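Local coordinates for protein DNA polymerase epsilon subunit 3 (Drosophila melanogaster, PDB 2BYK) that forms a histone-fold heterodimer with Chrac-16 that binds DNA and facilitates nucleosome sliding, and also serves as an accessory component of DNA polymerase epsilon, at residues I46-S51 against T74-E79; L18-L23 against E32-I37; T65-L70 against V91-V96. All coordinates share one frame; numbering follows the deposited sequence.

Contact 1 (I46-S51 against T74-E79); sequences IFVTSS and TELDFE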
ATOM      1  N   ILE B  46      -6.947  -4.141   0.917  1.00 45.15           N
ATOM      2  CA  ILE B  46      -8.355  -4.511   0.712  1.00 44.19           C
ATOM      3  C   ILE B  46      -9.042  -3.458  -0.135  1.00 44.27           C
ATOM      4  O   ILE B  46      -9.799  -3.768  -1.054  1.00 43.41           O
ATOM      5  CB  ILE B  46      -9.132  -4.605   2.042  1.00 44.26           C
ATOM      6  CG1 ILE B  46      -8.542  -5.689   2.935  1.00 42.97           C
ATOM      7  CG2 ILE B  46     -10.582  -4.951   1.771  1.00 45.52           C
ATOM      8  CD1 ILE B  46      -9.180  -5.731   4.299  1.00 43.48           C
ATOM      9  N   PHE B  47      -8.763  -2.208   0.204  1.00 45.13           N
ATOM     10  CA  PHE B  47      -9.317  -1.066  -0.491  1.00 47.46           C
ATOM     11  C   PHE B  47      -8.934  -1.077  -1.971  1.00 49.13           C
ATOM     12  O   PHE B  47      -9.801  -0.921  -2.834  1.00 49.64           O
ATOM     13  CB  PHE B  47      -8.799   0.214   0.158  1.00 48.84           C
ATOM     14  CG  PHE B  47      -9.524   1.462  -0.275  1.00 51.72           C
ATOM     15  CD1 PHE B  47      -8.833   2.675  -0.393  1.00 51.47           C
ATOM     16  CD2 PHE B  47     -10.902   1.451  -0.491  1.00 52.26           C
ATOM     17  CE1 PHE B  47      -9.499   3.856  -0.716  1.00 51.64           C
ATOM     18  CE2 PHE B  47     -11.583   2.630  -0.814  1.00 53.53           C
ATOM     19  CZ  PHE B  47     -10.875   3.836  -0.924  1.00 53.16           C
ATOM     20  N   VAL B  48      -7.639  -1.259  -2.257  1.00 50.21           N
ATOM     21  CA  VAL B  48      -7.135  -1.269  -3.638  1.00 50.15           C
ATOM     22  C   VAL B  48      -7.708  -2.419  -4.461  1.00 51.20           C
ATOM     23  O   VAL B  48      -7.984  -2.267  -5.653  1.00 51.76           O
ATOM     24  CB  VAL B  48      -5.591  -1.343  -3.681  1.00 48.40           C
ATOM     25  CG1 VAL B  48      -5.107  -1.374  -5.123  1.00 46.20           C
ATOM     26  CG2 VAL B  48      -5.002  -0.146  -2.981  1.00 47.14           C
ATOM     27  N   THR B  49      -7.880  -3.570  -3.830  1.00 51.95           N
ATOM     28  CA  THR B  49      -8.448  -4.711  -4.523  1.00 53.78           C
ATOM     29  C   THR B  49      -9.915  -4.398  -4.770  1.00 55.37           C
ATOM     30  O   THR B  49     -10.418  -4.550  -5.880  1.00 55.52           O
ATOM     31  CB  THR B  49      -8.352  -5.957  -3.671  1.00 53.54           C
ATOM     32  OG1 THR B  49      -6.998  -6.117  -3.246  1.00 54.44           O
ATOM     33  CG2 THR B  49      -8.791  -7.184  -4.464  1.00 53.94           C
ATOM     34  N   SER B  50     -10.594  -3.962  -3.714  1.00 57.01           N
ATOM     35  CA  SER B  50     -12.001  -3.594  -3.786  1.00 57.28           C
ATOM     36  C   SER B  50     -12.188  -2.639  -4.967  1.00 57.50           C
ATOM     37  O   SER B  50     -13.032  -2.857  -5.841  1.00 56.55           O
ATOM     38  CB  SER B  50     -12.408  -2.912  -2.475  1.00 57.53           C
ATOM     39  OG  SER B  50     -13.736  -2.427  -2.524  1.00 60.89           O
ATOM     40  N   SER B  51     -11.374  -1.588  -4.994  1.00 57.60           N
ATOM     41  CA  SER B  51     -11.430  -0.589  -6.054  1.00 58.81           C
ATOM     42  C   SER B  51     -11.075  -1.154  -7.422  1.00 59.15           C
ATOM     43  O   SER B  51     -11.823  -0.962  -8.378  1.00 60.61           O
ATOM     44  CB  SER B  51     -10.488   0.573  -5.739  1.00 59.24           C
ATOM     45  OG  SER B  51     -10.802   1.157  -4.490  1.00 60.82           O
ATOM     46  N   THR B  74      -3.477   5.207  -9.504  1.00 65.54           N
ATOM     47  CA  THR B  74      -3.334   6.605  -9.931  1.00 69.43           C
ATOM     48  C   THR B  74      -4.619   7.331  -9.572  1.00 70.14           C
ATOM     49  O   THR B  74      -4.626   8.526  -9.291  1.00 70.27           O
ATOM     50  CB  THR B  74      -3.103   6.751 -11.467  1.00 70.08           C
ATOM     51  OG1 THR B  74      -4.322   6.498 -12.171  1.00 72.64           O
ATOM     52  CG2 THR B  74      -2.050   5.773 -11.952  1.00 72.06           C
ATOM     53  N   GLU B  75      -5.698   6.566  -9.564  1.00 72.61           N
ATOM     54  CA  GLU B  75      -7.036   7.045  -9.262  1.00 74.59           C
ATOM     55  C   GLU B  75      -7.233   7.324  -7.772  1.00 73.88           C
ATOM     56  O   GLU B  75      -8.027   8.185  -7.394  1.00 73.69           O
ATOM     57  CB  GLU B  75      -8.024   5.991  -9.759  1.00 79.13           C
ATOM     58  CG  GLU B  75      -9.484   6.231  -9.485  1.00 87.25           C
ATOM     59  CD  GLU B  75     -10.347   5.186 -10.186  1.00 92.83           C
ATOM     60  OE1 GLU B  75     -10.497   5.281 -11.431  1.00 95.62           O
ATOM     61  OE2 GLU B  75     -10.853   4.260  -9.499  1.00 94.88           O
ATOM     62  N   LEU B  76      -6.513   6.596  -6.925  1.00 72.39           N
ATOM     63  CA  LEU B  76      -6.626   6.791  -5.489  1.00 70.78           C
ATOM     64  C   LEU B  76      -5.592   7.805  -4.997  1.00 72.18           C
ATOM     65  O   LEU B  76      -5.415   7.983  -3.789  1.00 73.25           O
ATOM     66  CB  LEU B  76      -6.459   5.456  -4.760  1.00 67.43           C
ATOM     67  CG  LEU B  76      -7.600   4.460  -4.957  1.00 64.52           C
ATOM     68  CD1 LEU B  76      -7.252   3.145  -4.296  1.00 64.08           C
ATOM     69  CD2 LEU B  76      -8.879   5.032  -4.377  1.00 62.67           C
ATOM     70  N   ASP B  77      -4.922   8.464  -5.943  1.00 73.04           N
ATOM     71  CA  ASP B  77      -3.901   9.477  -5.655  1.00 74.82           C
ATOM     72  C   ASP B  77      -2.526   8.948  -5.301  1.00 74.50           C
ATOM     73  O   ASP B  77      -1.668   9.680  -4.800  1.00 73.82           O
ATOM     74  CB  ASP B  77      -4.372  10.420  -4.554  1.00 78.71           C
ATOM     75  CG  ASP B  77      -4.990  11.676  -5.108  1.00 83.10           C
ATOM     76  OD1 ASP B  77      -5.911  11.560  -5.950  1.00 85.17           O
ATOM     77  OD2 ASP B  77      -4.552  12.778  -4.703  1.00 85.58           O
ATOM     78  N   PHE B  78      -2.320   7.665  -5.553  1.00 74.03           N
ATOM     79  CA  PHE B  78      -1.036   7.053  -5.294  1.00 74.11           C
ATOM     80  C   PHE B  78      -0.426   6.851  -6.662  1.00 74.85           C
ATOM     81  O   PHE B  78      -0.139   5.723  -7.057  1.00 75.09           O
ATOM     82  CB  PHE B  78      -1.205   5.702  -4.605  1.00 72.90           C
ATOM     83  CG  PHE B  78      -1.812   5.792  -3.245  1.00 71.61           C
ATOM     84  CD1 PHE B  78      -3.040   5.199  -2.979  1.00 71.52           C
ATOM     85  CD2 PHE B  78      -1.158   6.469  -2.226  1.00 71.64           C
ATOM     86  CE1 PHE B  78      -3.607   5.280  -1.716  1.00 72.82           C
ATOM     87  CE2 PHE B  78      -1.715   6.557  -0.957  1.00 72.33           C
ATOM     88  CZ  PHE B  78      -2.943   5.962  -0.700  1.00 72.81           C
ATOM     89  N   GLU B  79      -0.250   7.942  -7.398  1.00 75.80           N
ATOM     90  CA  GLU B  79       0.321   7.826  -8.725  1.00 75.69           C
ATOM     91  C   GLU B  79       1.841   7.798  -8.687  1.00 72.76           C
ATOM     92  O   GLU B  79       2.475   7.366  -9.638  1.00 72.70           O
ATOM     93  CB  GLU B  79      -0.162   8.954  -9.628  1.00 80.04           C
ATOM     94  CG  GLU B  79       0.421   8.842 -11.024  1.00 88.01           C
ATOM     95  CD  GLU B  79      -0.333   9.656 -12.057  1.00 93.30           C
ATOM     96  OE1 GLU B  79      -0.428  10.894 -11.894  1.00 96.34           O
ATOM     97  OE2 GLU B  79      -0.832   9.050 -13.036  1.00 96.06           O
TER

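Contact 2 (L18-L23 against E32-I37); sequences LIKEAL and EARAAI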
ATOM      1  N   LEU B  18      10.185  -2.946   6.615  1.00 57.77           N
ATOM      2  CA  LEU B  18       9.704  -1.956   5.663  1.00 55.24           C
ATOM      3  C   LEU B  18       9.739  -0.578   6.321  1.00 54.72           C
ATOM      4  O   LEU B  18      10.180   0.399   5.715  1.00 54.30           O
ATOM      5  CB  LEU B  18       8.278  -2.303   5.232  1.00 53.62           C
ATOM      6  CG  LEU B  18       8.098  -2.958   3.860  1.00 52.52           C
ATOM      7  CD1 LEU B  18       9.427  -3.453   3.319  1.00 51.69           C
ATOM      8  CD2 LEU B  18       7.093  -4.081   3.983  1.00 51.56           C
ATOM      9  N   ILE B  19       9.277  -0.510   7.567  1.00 54.02           N
ATOM     10  CA  ILE B  19       9.274   0.738   8.318  1.00 54.18           C
ATOM     11  C   ILE B  19      10.703   1.199   8.678  1.00 55.99           C
ATOM     12  O   ILE B  19      11.001   2.394   8.633  1.00 56.37           O
ATOM     13  CB  ILE B  19       8.418   0.603   9.601  1.00 52.01           C
ATOM     14  CG1 ILE B  19       6.975   0.277   9.222  1.00 49.84           C
ATOM     15  CG2 ILE B  19       8.450   1.891  10.397  1.00 51.17           C
ATOM     16  CD1 ILE B  19       6.068   0.120  10.403  1.00 47.99           C
ATOM     17  N   LYS B  20      11.590   0.269   9.031  1.00 57.75           N
ATOM     18  CA  LYS B  20      12.971   0.645   9.363  1.00 59.82           C
ATOM     19  C   LYS B  20      13.700   1.128   8.114  1.00 59.60           C
ATOM     20  O   LYS B  20      14.529   2.032   8.172  1.00 59.98           O
ATOM     21  CB  LYS B  20      13.750  -0.534   9.983  1.00 61.75           C
ATOM     22  CG  LYS B  20      13.349  -0.880  11.433  1.00 66.22           C
ATOM     23  CD  LYS B  20      14.566  -1.226  12.315  1.00 68.03           C
ATOM     24  CE  LYS B  20      14.175  -1.688  13.738  1.00 69.54           C
ATOM     25  NZ  LYS B  20      13.512  -3.035  13.798  1.00 68.15           N
ATOM     26  N   GLU B  21      13.367   0.520   6.983  1.00 60.31           N
ATOM     27  CA  GLU B  21      13.974   0.853   5.705  1.00 60.83           C
ATOM     28  C   GLU B  21      13.544   2.221   5.165  1.00 59.37           C
ATOM     29  O   GLU B  21      14.292   2.861   4.427  1.00 58.77           O
ATOM     30  CB  GLU B  21      13.615  -0.220   4.690  1.00 64.31           C
ATOM     31  CG  GLU B  21      14.366  -0.099   3.388  1.00 71.71           C
ATOM     32  CD  GLU B  21      13.606  -0.722   2.235  1.00 75.53           C
ATOM     33  OE1 GLU B  21      13.137  -1.878   2.393  1.00 75.94           O
ATOM     34  OE2 GLU B  21      13.485  -0.046   1.180  1.00 76.83           O
ATOM     35  N   ALA B  22      12.338   2.654   5.534  1.00 57.47           N
ATOM     36  CA  ALA B  22      11.773   3.935   5.094  1.00 54.00           C
ATOM     37  C   ALA B  22      12.171   5.140   5.955  1.00 52.76           C
ATOM     38  O   ALA B  22      12.258   6.259   5.456  1.00 52.57           O
ATOM     39  CB  ALA B  22      10.238   3.830   5.030  1.00 51.85           C
ATOM     40  N   LEU B  23      12.403   4.913   7.244  1.00 52.51           N
ATOM     41  CA  LEU B  23      12.775   5.988   8.162  1.00 51.40           C
ATOM     42  C   LEU B  23      14.289   6.087   8.278  1.00 51.83           C
ATOM     43  O   LEU B  23      15.002   5.142   7.948  1.00 52.72           O
ATOM     44  CB  LEU B  23      12.196   5.727   9.566  1.00 50.98           C
ATOM     45  CG  LEU B  23      10.708   5.429   9.831  1.00 50.89           C
ATOM     46  CD1 LEU B  23      10.461   5.465  11.338  1.00 48.66           C
ATOM     47  CD2 LEU B  23       9.815   6.450   9.140  1.00 49.73           C
ATOM     48  N   GLU B  32       3.313   1.010  19.210  1.00 66.01           N
ATOM     49  CA  GLU B  32       1.985   1.472  18.853  1.00 66.66           C
ATOM     50  C   GLU B  32       1.868   1.900  17.383  1.00 65.03           C
ATOM     51  O   GLU B  32       0.937   1.496  16.677  1.00 63.22           O
ATOM     52  CB  GLU B  32       1.619   2.636  19.778  1.00 71.79           C
ATOM     53  CG  GLU B  32       0.142   2.950  19.856  1.00 78.21           C
ATOM     54  CD  GLU B  32      -0.669   1.716  20.170  1.00 81.91           C
ATOM     55  OE1 GLU B  32      -0.863   0.885  19.255  1.00 85.15           O
ATOM     56  OE2 GLU B  32      -1.095   1.565  21.334  1.00 84.35           O
ATOM     57  N   ALA B  33       2.817   2.721  16.934  1.00 63.96           N
ATOM     58  CA  ALA B  33       2.831   3.230  15.565  1.00 62.72           C
ATOM     59  C   ALA B  33       2.975   2.104  14.556  1.00 62.18           C
ATOM     60  O   ALA B  33       2.281   2.078  13.537  1.00 62.14           O
ATOM     61  CB  ALA B  33       3.964   4.242  15.388  1.00 62.13           C
ATOM     62  N   ARG B  34       3.878   1.173  14.839  1.00 61.09           N
ATOM     63  CA  ARG B  34       4.086   0.051  13.941  1.00 60.92           C
ATOM     64  C   ARG B  34       2.826  -0.799  13.794  1.00 57.95           C
ATOM     65  O   ARG B  34       2.572  -1.370  12.735  1.00 57.24           O
ATOM     66  CB  ARG B  34       5.268  -0.777  14.434  1.00 65.14           C
ATOM     67  CG  ARG B  34       6.550   0.038  14.418  1.00 74.29           C
ATOM     68  CD  ARG B  34       7.799  -0.781  14.705  1.00 82.13           C
ATOM     69  NE  ARG B  34       7.897  -1.186  16.108  1.00 88.86           N
ATOM     70  CZ  ARG B  34       8.956  -1.794  16.644  1.00 92.65           C
ATOM     71  NH1 ARG B  34      10.026  -2.075  15.895  1.00 94.27           N
ATOM     72  NH2 ARG B  34       8.945  -2.126  17.933  1.00 94.19           N
ATOM     73  N   ALA B  35       2.025  -0.853  14.854  1.00 55.39           N
ATOM     74  CA  ALA B  35       0.782  -1.619  14.845  1.00 51.83           C
ATOM     75  C   ALA B  35      -0.191  -0.966  13.890  1.00 49.90           C
ATOM     76  O   ALA B  35      -0.823  -1.642  13.076  1.00 50.53           O
ATOM     77  CB  ALA B  35       0.190  -1.658  16.225  1.00 52.52           C
ATOM     78  N   ALA B  36      -0.315   0.353  14.004  1.00 46.69           N
ATOM     79  CA  ALA B  36      -1.204   1.114  13.142  1.00 45.47           C
ATOM     80  C   ALA B  36      -0.788   0.938  11.689  1.00 45.84           C
ATOM     81  O   ALA B  36      -1.607   0.596  10.840  1.00 47.19           O
ATOM     82  CB  ALA B  36      -1.167   2.578  13.518  1.00 44.88           C
ATOM     83  N   ILE B  37       0.492   1.162  11.407  1.00 44.74           N
ATOM     84  CA  ILE B  37       1.015   1.032  10.053  1.00 43.07           C
ATOM     85  C   ILE B  37       0.653  -0.313   9.458  1.00 43.54           C
ATOM     86  O   ILE B  37       0.201  -0.404   8.316  1.00 43.75           O
ATOM     87  CB  ILE B  37       2.544   1.213  10.037  1.00 42.28           C
ATOM     88  CG1 ILE B  37       2.863   2.686  10.292  1.00 42.30           C
ATOM     89  CG2 ILE B  37       3.130   0.757   8.704  1.00 39.34           C
ATOM     90  CD1 ILE B  37       4.314   2.967  10.520  1.00 46.12           C
TER

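Contact 3 (T65-L70 against V91-V96); sequences TAKDIL and VYRKVV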
ATOM      1  N   THR B  65      -6.795  -6.925 -14.274  1.00 70.43           N
ATOM      2  CA  THR B  65      -5.516  -6.897 -14.970  1.00 69.00           C
ATOM      3  C   THR B  65      -4.537  -6.115 -14.103  1.00 68.53           C
ATOM      4  O   THR B  65      -4.909  -5.601 -13.048  1.00 67.30           O
ATOM      5  CB  THR B  65      -5.627  -6.198 -16.350  1.00 68.54           C
ATOM      6  OG1 THR B  65      -5.828  -4.794 -16.163  1.00 69.14           O
ATOM      7  CG2 THR B  65      -6.795  -6.749 -17.140  1.00 67.47           C
ATOM      8  N   ALA B  66      -3.284  -6.041 -14.540  1.00 68.31           N
ATOM      9  CA  ALA B  66      -2.280  -5.292 -13.799  1.00 68.08           C
ATOM     10  C   ALA B  66      -2.499  -3.817 -14.102  1.00 69.09           C
ATOM     11  O   ALA B  66      -2.089  -2.943 -13.343  1.00 69.59           O
ATOM     12  CB  ALA B  66      -0.896  -5.710 -14.231  1.00 66.92           C
ATOM     13  N   LYS B  67      -3.159  -3.553 -15.225  1.00 70.02           N
ATOM     14  CA  LYS B  67      -3.449  -2.196 -15.666  1.00 69.91           C
ATOM     15  C   LYS B  67      -4.610  -1.613 -14.869  1.00 67.97           C
ATOM     16  O   LYS B  67      -4.656  -0.412 -14.638  1.00 66.81           O
ATOM     17  CB  LYS B  67      -3.722  -2.227 -17.174  1.00 72.99           C
ATOM     18  CG  LYS B  67      -2.516  -2.845 -17.908  1.00 79.10           C
ATOM     19  CD  LYS B  67      -2.800  -3.466 -19.277  1.00 82.26           C
ATOM     20  CE  LYS B  67      -1.520  -4.132 -19.821  1.00 83.13           C
ATOM     21  NZ  LYS B  67      -1.675  -4.742 -21.175  1.00 84.08           N
ATOM     22  N   ASP B  68      -5.524  -2.476 -14.428  1.00 66.82           N
ATOM     23  CA  ASP B  68      -6.672  -2.069 -13.617  1.00 65.61           C
ATOM     24  C   ASP B  68      -6.202  -1.634 -12.259  1.00 64.45           C
ATOM     25  O   ASP B  68      -6.756  -0.711 -11.672  1.00 64.74           O
ATOM     26  CB  ASP B  68      -7.625  -3.226 -13.411  1.00 68.12           C
ATOM     27  CG  ASP B  68      -8.376  -3.564 -14.649  1.00 72.50           C
ATOM     28  OD1 ASP B  68      -8.980  -4.659 -14.698  1.00 73.47           O
ATOM     29  OD2 ASP B  68      -8.365  -2.718 -15.573  1.00 76.42           O
ATOM     30  N   ILE B  69      -5.197  -2.336 -11.746  1.00 62.89           N
ATOM     31  CA  ILE B  69      -4.632  -2.010 -10.445  1.00 61.16           C
ATOM     32  C   ILE B  69      -3.773  -0.769 -10.616  1.00 60.11           C
ATOM     33  O   ILE B  69      -3.734   0.094  -9.743  1.00 60.56           O
ATOM     34  CB  ILE B  69      -3.749  -3.156  -9.888  1.00 60.71           C
ATOM     35  CG1 ILE B  69      -4.594  -4.414  -9.676  1.00 60.08           C
ATOM     36  CG2 ILE B  69      -3.115  -2.736  -8.566  1.00 59.00           C
ATOM     37  CD1 ILE B  69      -3.794  -5.620  -9.237  1.00 59.27           C
ATOM     38  N   LEU B  70      -3.083  -0.677 -11.748  1.00 58.89           N
ATOM     39  CA  LEU B  70      -2.240   0.479 -12.001  1.00 58.15           C
ATOM     40  C   LEU B  70      -3.103   1.726 -12.150  1.00 58.47           C
ATOM     41  O   LEU B  70      -2.705   2.811 -11.734  1.00 58.44           O
ATOM     42  CB  LEU B  70      -1.374   0.253 -13.252  1.00 56.65           C
ATOM     43  CG  LEU B  70      -0.205  -0.726 -13.062  1.00 55.29           C
ATOM     44  CD1 LEU B  70       0.571  -0.866 -14.356  1.00 54.34           C
ATOM     45  CD2 LEU B  70       0.711  -0.234 -11.943  1.00 53.47           C
ATOM     46  N   VAL B  91       9.902  -6.257 -15.431  1.00 65.60           N
ATOM     47  CA  VAL B  91      10.865  -7.281 -15.058  1.00 65.88           C
ATOM     48  C   VAL B  91      10.156  -8.607 -14.761  1.00 66.79           C
ATOM     49  O   VAL B  91      10.660  -9.671 -15.104  1.00 67.57           O
ATOM     50  CB  VAL B  91      11.668  -6.858 -13.811  1.00 64.86           C
ATOM     51  CG1 VAL B  91      12.745  -7.882 -13.511  1.00 65.38           C
ATOM     52  CG2 VAL B  91      12.283  -5.504 -14.033  1.00 65.29           C
ATOM     53  N   TYR B  92       8.989  -8.538 -14.123  1.00 67.84           N
ATOM     54  CA  TYR B  92       8.206  -9.732 -13.779  1.00 67.77           C
ATOM     55  C   TYR B  92       7.779 -10.481 -15.030  1.00 68.82           C
ATOM     56  O   TYR B  92       7.983 -11.688 -15.141  1.00 67.78           O
ATOM     57  CB  TYR B  92       6.951  -9.341 -12.983  1.00 67.41           C
ATOM     58  CG  TYR B  92       6.005 -10.489 -12.699  1.00 65.93           C
ATOM     59  CD1 TYR B  92       6.279 -11.412 -11.693  1.00 66.20           C
ATOM     60  CD2 TYR B  92       4.840 -10.662 -13.449  1.00 66.27           C
ATOM     61  CE1 TYR B  92       5.413 -12.485 -11.436  1.00 66.38           C
ATOM     62  CE2 TYR B  92       3.967 -11.734 -13.203  1.00 66.15           C
ATOM     63  CZ  TYR B  92       4.264 -12.639 -12.197  1.00 65.81           C
ATOM     64  OH  TYR B  92       3.426 -13.699 -11.950  1.00 65.84           O
ATOM     65  N   ARG B  93       7.170  -9.753 -15.961  1.00 71.60           N
ATOM     66  CA  ARG B  93       6.706 -10.346 -17.206  1.00 74.59           C
ATOM     67  C   ARG B  93       7.861 -11.034 -17.944  1.00 76.52           C
ATOM     68  O   ARG B  93       7.645 -12.029 -18.643  1.00 77.02           O
ATOM     69  CB  ARG B  93       6.027  -9.268 -18.077  1.00 74.91           C
ATOM     70  CG  ARG B  93       4.553  -9.031 -17.719  1.00 75.88           C
ATOM     71  CD  ARG B  93       4.008  -7.663 -18.148  1.00 77.79           C
ATOM     72  NE  ARG B  93       2.550  -7.602 -17.985  1.00 80.13           N
ATOM     73  CZ  ARG B  93       1.828  -6.481 -17.900  1.00 82.00           C
ATOM     74  NH1 ARG B  93       0.506  -6.556 -17.760  1.00 82.32           N
ATOM     75  NH2 ARG B  93       2.417  -5.286 -17.940  1.00 82.36           N
ATOM     76  N   LYS B  94       9.083 -10.526 -17.763  1.00 78.64           N
ATOM     77  CA  LYS B  94      10.270 -11.098 -18.413  1.00 80.96           C
ATOM     78  C   LYS B  94      10.699 -12.446 -17.821  1.00 81.53           C
ATOM     79  O   LYS B  94      10.831 -13.428 -18.551  1.00 81.99           O
ATOM     80  CB  LYS B  94      11.451 -10.108 -18.366  1.00 82.60           C
ATOM     81  CG  LYS B  94      11.379  -8.981 -19.405  1.00 85.55           C
ATOM     82  CD  LYS B  94      12.621  -8.069 -19.419  1.00 88.12           C
ATOM     83  CE  LYS B  94      12.623  -7.045 -18.276  1.00 91.06           C
ATOM     84  NZ  LYS B  94      13.785  -6.099 -18.330  1.00 91.30           N
ATOM     85  N   VAL B  95      10.916 -12.496 -16.509  1.00 82.06           N
ATOM     86  CA  VAL B  95      11.321 -13.741 -15.861  1.00 83.39           C
ATOM     87  C   VAL B  95      10.274 -14.832 -16.074  1.00 85.49           C
ATOM     88  O   VAL B  95      10.595 -16.022 -16.068  1.00 86.40           O
ATOM     89  CB  VAL B  95      11.539 -13.555 -14.342  1.00 82.15           C
ATOM     90  CG1 VAL B  95      12.589 -12.502 -14.095  1.00 82.13           C
ATOM     91  CG2 VAL B  95      10.243 -13.176 -13.669  1.00 82.18           C
ATOM     92  N   VAL B  96       9.020 -14.430 -16.259  1.00 87.34           N
ATOM     93  CA  VAL B  96       7.954 -15.397 -16.485  1.00 88.89           C
ATOM     94  C   VAL B  96       8.068 -15.975 -17.899  1.00 91.78           C
ATOM     95  O   VAL B  96       7.907 -17.181 -18.093  1.00 92.87           O
ATOM     96  CB  VAL B  96       6.568 -14.758 -16.281  1.00 86.66           C
ATOM     97  CG1 VAL B  96       5.480 -15.734 -16.672  1.00 85.88           C
ATOM     98  CG2 VAL B  96       6.404 -14.360 -14.829  1.00 84.14           C
TER

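Contact 1 (I46-S51 against T74-E79)
Leu76 drives its forked end against Phe47, Val48 and Ser51, fastening the C-terminal end of helix 66-75 to the long central helix 31-58 of a histone fold. Its two methyls divide the work. CD2 comes obliquely upon the Phe47 ring, 3.9 Å from CE1 and slightly farther from CZ. CD1 turns to the helix itself, lying 4.2 Å from Val48 CG2 and 4.1 Å from Ser51 OG. With CG anti to the backbone N (chi1 -168°), the Phe47 ring stands out from the helix, and Ser51 OG, one turn on, lies 4.0 Å above one face, displaced toward the rim. An aromatic side chain of the partner protein also stacks on Phe47, so the residue serves two interfaces. Immediately beyond Leu76, Asp77 takes positive phi as the C-prime residue of a Schellman motif that ends the helix. Replacing Ser51 with an alanine would probably leave Phe47 O with the Ser51 backbone N-H as its one remaining helical donor and open a small gap beside Leu76 CD1. As it stands, Ser51 OG donates to Phe47 O over 2.8 Å from above the carbonyl plane, 41° out of it.

Contact 2 (L18-L23 against E32-I37)
Ile19 and Ile37 reach toward each other tip to tip, with their CD1 atoms 3.3 Å apart, a spacing short enough to be read with caution. Ile19 CD1 also lies 3.5 Å from Ile37 CG2, so the methyl abuts both branches of its partner. Ile19 carries CG1 beside its backbone N (chi1 -61°) and keeps the chain straight from there, sending CD1 across to the other helix. The same methyl brushes the aliphatic root of Arg34, at CG, over 4.0 Å. Both isoleucines are buried; Val29 of the short strand 28-29 packs on Ile19 and Arg34, and an apolar side chain of the partner protein packs on Ile37. In the histone fold this is the junction between the short first helix, 14-22, and the start of the long central one, 31-58, whose segments here meet at 109° with axes 11.9 Å apart. The charged component is different in kind. Lys20 and Arg34 cross obliquely, and Lys20 NZ approaches the edge of the guanidinium near its plane, 4.2 Å from Arg34 NH1. Two like charges at that spacing probably disfavour each other, although Lys20 is exposed and solvent is likely to soften the effect.

Contact 3 (T65-L70 against V91-V96)
Arg93 meets Ala66 and Lys67 through the far end of its side chain, and following it outward shows how a long residue spans the space between two segments whose nearest CA atoms, those of Ala66 and Arg93, are 10.9 Å apart. CB points toward segment 65-70. CG stands beside the backbone N, anti to the carbonyl carbon (chi1 -84°), and from there the chain runs extended through CD to NE, crossing the distance without itself touching the opposite segment. NE is engaged in a hydrogen bond beyond the two segments. At CZ the chain forks, and of the two terminal nitrogens, NH1 and NH2, it is NH1 that makes the close contacts: it lies 3.9 Å from Ala66 CB and 3.8 Å from Lys67 CE, both approaching the guanidinium obliquely. Lys67 and Arg93 cross at about a right angle, and Lys67 NZ lies 4.4 Å from Arg93 NH1. NH1 also forms a salt bridge with an acidic side chain of the partner protein, whose negative charge probably makes the neighbouring lysine and arginine tolerable. Away from the charges, Ala66 and Leu70 pack on Leu89 of helix 82-96. The Ala66 side of this contact is set by the start of its helix. Thr65 is the N-cap: Asp68 N donates to Thr65 OG1 over 2.9 Å, and Thr65 N returns a nearly straight bond to Asp68 OD1 over 3.2 Å, meeting it from above the carboxylate plane. This reciprocal pair is a capping box. It opens the third helix of the histone fold, against which the additional C-terminal helix 82-96 is laid, as in H2B and NF-YB.

How the contacts relate
Helix 31-58 carries one side of both contact 1 and contact 2, yet their centres are about 21 Å apart and they do not touch. Contacts 1 and 3 share helix 66-75 and do meet, through Val48 CG1 and Ile69 CG2 at 4.2 Å. All three are partly buried. Contact 1, nearest the centre of the chain, has no exposed residue among those that touch and is apolar apart from a serine hydroxyl. Contacts 2 and 3 sit farther out, on opposite sides of that centre, and each sets buried residues, Ile19 and Ile37 or Ala66, beside an exposed lysine that comes close to an arginine. Contact 3 is slight and borrows its countercharge from the partner protein.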